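Long-range contacts in CDA peptide synthetase I (Streptomyces coelicolor, PDB 5DU9), which is a modular nonribosomal peptide synthetase, represented here by its condensation domain, a member of the CoA-dependent acyltransferase superfamily: residues G29-R33 against R237-P241; E226-L230 against T391-I395. The protein carries 1 engineered substitution. All blocks are in the same frame, centred on the assembly; numbering follows the deposited sequence.

Interaction 1 of 2, residues G29-R33 against R237-P241; sequences GAHYR and RALAP
A histidine at the corner of a beta turn receives the backbone of a remote, extended loop, with 220 Å² buried between the two segments. In 29-33 a type I turn spans Ala-30 to Arg-33, closed by Arg-33 N to Ala-30 O at 3.0 Å; His-31 and Tyr-32 occupy its corners. The other partner, 237-241, is extended but not a regular strand, and the register is set by His-31 and Ala-240, whose CA atoms lie 4.6 Å apart. Along it Ala-238 comes first: its O sits 4.3 Å from His-31 CG over the ring face, and its CB is 4.5 Å from Tyr-32 OH. Leu-239 (mt) then brings CD2 to the same ring, 3.5 Å from His-31 NE2, as a CH-pi contact over the face. His-31, with its CB toward the loop and chi1 m (chi2 -56°), presents ND1 to Ala-240 N, which donates a nearly linear hydrogen bond of 3.0 Å. The CA-to-CB bond of Pro-241 points away as the chain leads into strand 242-248. Tyr-32 also borders the bound UM2, and its backbone pairs with His-158 of that pocket. The whole is a junction between the two lobes of the condensation domain fold.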
loop_
_atom_site.group_PDB
_atom_site.type_symbol
_atom_site.label_atom_id
_atom_site.label_comp_id
_atom_site.label_asym_id
_atom_site.label_seq_id
_atom_site.Cartn_x
_atom_site.Cartn_y
_atom_site.Cartn_z
ATOM N N GLY A 29 -3.172 4.779 19.845
ATOM C CA GLY A 29 -2.036 4.297 19.081
ATOM C C GLY A 29 -1.937 4.940 17.709
ATOM O O GLY A 29 -2.896 5.537 17.216
ATOM N N ALA A 30 -0.764 4.811 17.096
ATOM C CA ALA A 30 -0.510 5.373 15.769
ATOM C C ALA A 30 -0.198 4.271 14.764
ATOM O O ALA A 30 0.388 4.521 13.709
ATOM C CB ALA A 30 0.640 6.368 15.833
ATOM N N HIS A 31 -0.608 3.051 15.082
ATOM C CA HIS A 31 -0.220 1.896 14.281
ATOM C C HIS A 31 -0.851 1.882 12.896
ATOM O O HIS A 31 -0.367 1.170 12.017
ATOM C CB HIS A 31 -0.564 0.605 15.020
ATOM C CG HIS A 31 0.256 0.391 16.251
ATOM N ND1 HIS A 31 1.635 0.371 16.229
ATOM C CD2 HIS A 31 -0.101 0.200 17.543
ATOM C CE1 HIS A 31 2.090 0.171 17.452
ATOM N NE2 HIS A 31 1.058 0.066 18.268
ATOM N N TYR A 32 -1.915 2.656 12.697
ATOM C CA TYR A 32 -2.537 2.751 11.377
ATOM C C TYR A 32 -2.193 4.074 10.686
ATOM O O TYR A 32 -2.859 4.478 9.732
ATOM C CB TYR A 32 -4.054 2.540 11.497
ATOM C CG TYR A 32 -4.377 1.068 11.643
ATOM C CD1 TYR A 32 -4.362 0.452 12.890
ATOM C CD2 TYR A 32 -4.648 0.284 10.532
ATOM C CE1 TYR A 32 -4.624 -0.898 13.024
ATOM C CE2 TYR A 32 -4.913 -1.067 10.658
ATOM C CZ TYR A 32 -4.904 -1.653 11.903
ATOM O OH TYR A 32 -5.164 -3.000 12.024
ATOM N N ARG A 33 -1.129 4.728 11.152
ATOM C CA ARG A 33 -0.503 5.807 10.389
ATOM C C ARG A 33 0.327 5.206 9.266
ATOM O O ARG A 33 1.199 4.367 9.509
ATOM C CB ARG A 33 0.404 6.681 11.261
ATOM C CG ARG A 33 -0.285 7.517 12.338
ATOM C CD ARG A 33 -1.107 8.666 11.772
ATOM N NE ARG A 33 -0.405 9.450 10.751
ATOM C CZ ARG A 33 0.218 10.610 10.954
ATOM N NH1 ARG A 33 0.262 11.175 12.157
ATOM N NH2 ARG A 33 0.801 11.222 9.933
ATOM N N ARG A 237 0.299 -9.074 17.714
ATOM C CA ARG A 237 -0.714 -8.167 17.191
ATOM C C ARG A 237 -0.114 -7.254 16.122
ATOM O O ARG A 237 1.106 -7.140 16.005
ATOM C CB ARG A 237 -1.324 -7.338 18.322
ATOM C CG ARG A 237 -0.319 -6.509 19.104
ATOM C CD ARG A 237 -0.989 -5.780 20.259
ATOM N NE ARG A 237 -1.597 -6.704 21.216
ATOM C CZ ARG A 237 -0.973 -7.222 22.270
ATOM N NH1 ARG A 237 0.292 -6.914 22.528
ATOM N NH2 ARG A 237 -1.621 -8.053 23.076
ATOM N N ALA A 238 -0.980 -6.611 15.344
ATOM C CA ALA A 238 -0.542 -5.767 14.233
ATOM C C ALA A 238 0.055 -4.460 14.742
ATOM O O ALA A 238 -0.588 -3.712 15.477
ATOM C CB ALA A 238 -1.700 -5.491 13.293
ATOM N N LEU A 239 1.292 -4.196 14.337
ATOM C CA LEU A 239 2.045 -3.039 14.812
ATOM C C LEU A 239 2.649 -2.282 13.640
ATOM O O LEU A 239 2.927 -2.866 12.600
ATOM C CB LEU A 239 3.163 -3.477 15.760
ATOM C CG LEU A 239 2.759 -4.208 17.043
ATOM C CD1 LEU A 239 3.999 -4.730 17.753
ATOM C CD2 LEU A 239 1.954 -3.301 17.959
ATOM N N ALA A 240 2.877 -0.986 13.824
ATOM C CA ALA A 240 3.582 -0.199 12.820
ATOM C C ALA A 240 4.941 -0.847 12.585
ATOM O O ALA A 240 5.624 -1.203 13.541
ATOM C CB ALA A 240 3.743 1.246 13.265
ATOM N N PRO A 241 5.323 -1.029 11.313
ATOM C CA PRO A 241 6.549 -1.776 11.023
ATOM C C PRO A 241 7.834 -0.979 11.169
ATOM O O PRO A 241 7.847 0.249 11.051
ATOM C CB PRO A 241 6.362 -2.185 9.561
ATOM C CG PRO A 241 5.526 -1.093 8.983
ATOM C CD PRO A 241 4.574 -0.709 10.083
#

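Interaction 2 of 2, residues E226-L230 against T391-I395; sequences EPVSL and TDLNI
This is a small, largely polar surface contact, burying 120 Å² in total, in which a loop lies beside the start of a strand, and it shows how one carboxylate can hold an irregular segment by direct and water-mediated links. Residues 226-230 run extended without belonging to a sheet, in the connection between helix 208-220 and strand 242-248; 391-395 enters strand 393-398 at Leu-393. The backbones stay well apart, the nearest CA atoms being those of Ser-229 and Asp-392 at 6.2 Å, so the link is made by side chains and one bridging water. Asp-392, with chi1 t and its CB directed toward the loop, is the centre. Its OD1 lies 3.0 Å from Ser-229 OG, and Leu-230 O is 3.2 Å from that OG. The same OD1 is hydrogen-bonded to the Tyr-416 hydroxyl. A water donates to both Val-228 O (2.7 Å) and Asp-392 OD2 (2.8 Å), bridging two atoms that are themselves 4.0 Å apart. The strand belongs to the four-stranded mixed sheet of the C-terminal lobe of the condensation domain, where it lies between 404-411 and 363-366; Asp-392 itself pairs through its backbone with Asn-412. Beside the polar centre, Leu-230 CD1 approaches Leu-393 CD2 at 4.4 Å, Leu-393 having chi1 t and chi2 p. Leu-230 continues this apolar patch onto Phe-278 and Leu-279 of helix 267-283 and Leu-424 of helix 418-437, while Leu-393 meets Leu-421 of the latter helix and Phe-409 of strand 404-411.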
loop_
_atom_site.group_PDB
_atom_site.type_symbol
_atom_site.label_atom_id
_atom_site.label_comp_id
_atom_site.label_asym_id
_atom_site.label_seq_id
_atom_site.Cartn_x
_atom_site.Cartn_y
_atom_site.Cartn_z
ATOM N N GLU A 226 -2.013 -22.226 10.407
ATOM C CA GLU A 226 -1.596 -21.128 11.267
ATOM C C GLU A 226 -0.597 -20.253 10.519
ATOM O O GLU A 226 0.293 -20.772 9.849
ATOM C CB GLU A 226 -0.974 -21.665 12.562
ATOM C CG GLU A 226 -0.643 -20.599 13.598
ATOM C CD GLU A 226 -1.880 -19.960 14.208
ATOM O OE1 GLU A 226 -3.001 -20.438 13.934
ATOM O OE2 GLU A 226 -1.730 -18.978 14.965
ATOM N N PRO A 227 -0.749 -18.921 10.606
ATOM C CA PRO A 227 0.274 -18.080 9.977
ATOM C C PRO A 227 1.664 -18.375 10.538
ATOM O O PRO A 227 1.799 -18.628 11.739
ATOM C CB PRO A 227 -0.179 -16.659 10.319
ATOM C CG PRO A 227 -1.654 -16.773 10.482
ATOM C CD PRO A 227 -1.877 -18.121 11.115
ATOM N N VAL A 228 2.669 -18.377 9.667
ATOM C CA VAL A 228 4.043 -18.634 10.076
ATOM C C VAL A 228 4.943 -17.460 9.707
ATOM O O VAL A 228 4.779 -16.837 8.655
ATOM C CB VAL A 228 4.604 -19.926 9.433
ATOM C CG1 VAL A 228 3.834 -21.143 9.924
ATOM C CG2 VAL A 228 4.567 -19.844 7.912
ATOM N N SER A 229 5.888 -17.168 10.595
ATOM C CA SER A 229 6.897 -16.147 10.358
ATOM C C SER A 229 8.218 -16.793 9.952
ATOM O O SER A 229 8.476 -17.951 10.277
ATOM C CB SER A 229 7.095 -15.293 11.613
ATOM O OG SER A 229 8.191 -14.409 11.462
ATOM N N LEU A 230 9.048 -16.038 9.244
ATOM C CA LEU A 230 10.379 -16.506 8.875
ATOM C C LEU A 230 11.295 -16.575 10.093
ATOM O O LEU A 230 11.015 -15.975 11.131
ATOM C CB LEU A 230 10.986 -15.593 7.811
ATOM C CG LEU A 230 10.481 -15.833 6.389
ATOM C CD1 LEU A 230 10.763 -14.633 5.499
ATOM C CD2 LEU A 230 11.115 -17.086 5.807
ATOM N N THR A 391 1.467 -8.028 11.517
ATOM C CA THR A 391 1.744 -9.014 12.550
ATOM C C THR A 391 3.065 -9.730 12.281
ATOM O O THR A 391 3.600 -10.418 13.151
ATOM C CB THR A 391 0.623 -10.065 12.638
ATOM O OG1 THR A 391 0.467 -10.711 11.369
ATOM C CG2 THR A 391 -0.692 -9.416 13.033
ATOM N N ASP A 392 3.589 -9.562 11.072
ATOM C CA ASP A 392 4.785 -10.283 10.659
ATOM C C ASP A 392 5.604 -9.441 9.678
ATOM O O ASP A 392 6.499 -8.703 10.089
ATOM C CB ASP A 392 4.385 -11.632 10.043
ATOM C CG ASP A 392 5.533 -12.327 9.334
ATOM O OD1 ASP A 392 6.655 -12.327 9.872
ATOM O OD2 ASP A 392 5.309 -12.872 8.232
ATOM N N LEU A 393 5.285 -9.536 8.393
ATOM C CA LEU A 393 6.097 -8.905 7.354
ATOM C C LEU A 393 5.275 -8.439 6.159
ATOM O O LEU A 393 4.436 -9.183 5.650
ATOM C CB LEU A 393 7.178 -9.885 6.878
ATOM C CG LEU A 393 8.148 -9.412 5.791
ATOM C CD1 LEU A 393 9.106 -8.364 6.330
ATOM C CD2 LEU A 393 8.912 -10.602 5.223
ATOM N N ASN A 394 5.519 -7.206 5.717
ATOM C CA ASN A 394 5.067 -6.750 4.405
ATOM C C ASN A 394 6.272 -6.625 3.503
ATOM O O ASN A 394 7.316 -6.125 3.927
ATOM C CB ASN A 394 4.358 -5.387 4.447
ATOM C CG ASN A 394 3.274 -5.306 5.488
ATOM O OD1 ASN A 394 2.496 -6.243 5.676
ATOM N ND2 ASN A 394 3.196 -4.159 6.164
ATOM N N ILE A 395 6.116 -7.065 2.262
ATOM C CA ILE A 395 7.120 -6.865 1.230
ATOM C C ILE A 395 6.518 -5.940 0.185
ATOM O O ILE A 395 5.577 -6.310 -0.503
ATOM C CB ILE A 395 7.557 -8.191 0.588
ATOM C CG1 ILE A 395 8.181 -9.095 1.654
ATOM C CG2 ILE A 395 8.543 -7.933 -0.544
ATOM C CD1 ILE A 395 8.493 -10.494 1.182
HETATM O O HOH W 1 3.277 -14.779 7.785
#

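Overall arrangement
Reading from the N terminus, the loop between helix 14-24 and strand 33-40 is the first to find its partner: interaction 1 closes a loop of 203 residues onto 237-241. Before that closure the chain has already passed 226-230, which waits a further 160 residues for 391-395, so the two loops cross. Both contacts draw on the same connection between helix 208-220 and strand 242-248, on either side of its unmodelled residues. Interaction 1 ties this connection to the turn that leads into strand 33-40, an inner strand of the six-stranded sheet, interaction 2 to the four-stranded sheet. The contacts meet directly, with Thr-391 CG2 packing 3.6 Å from Ala-238 N.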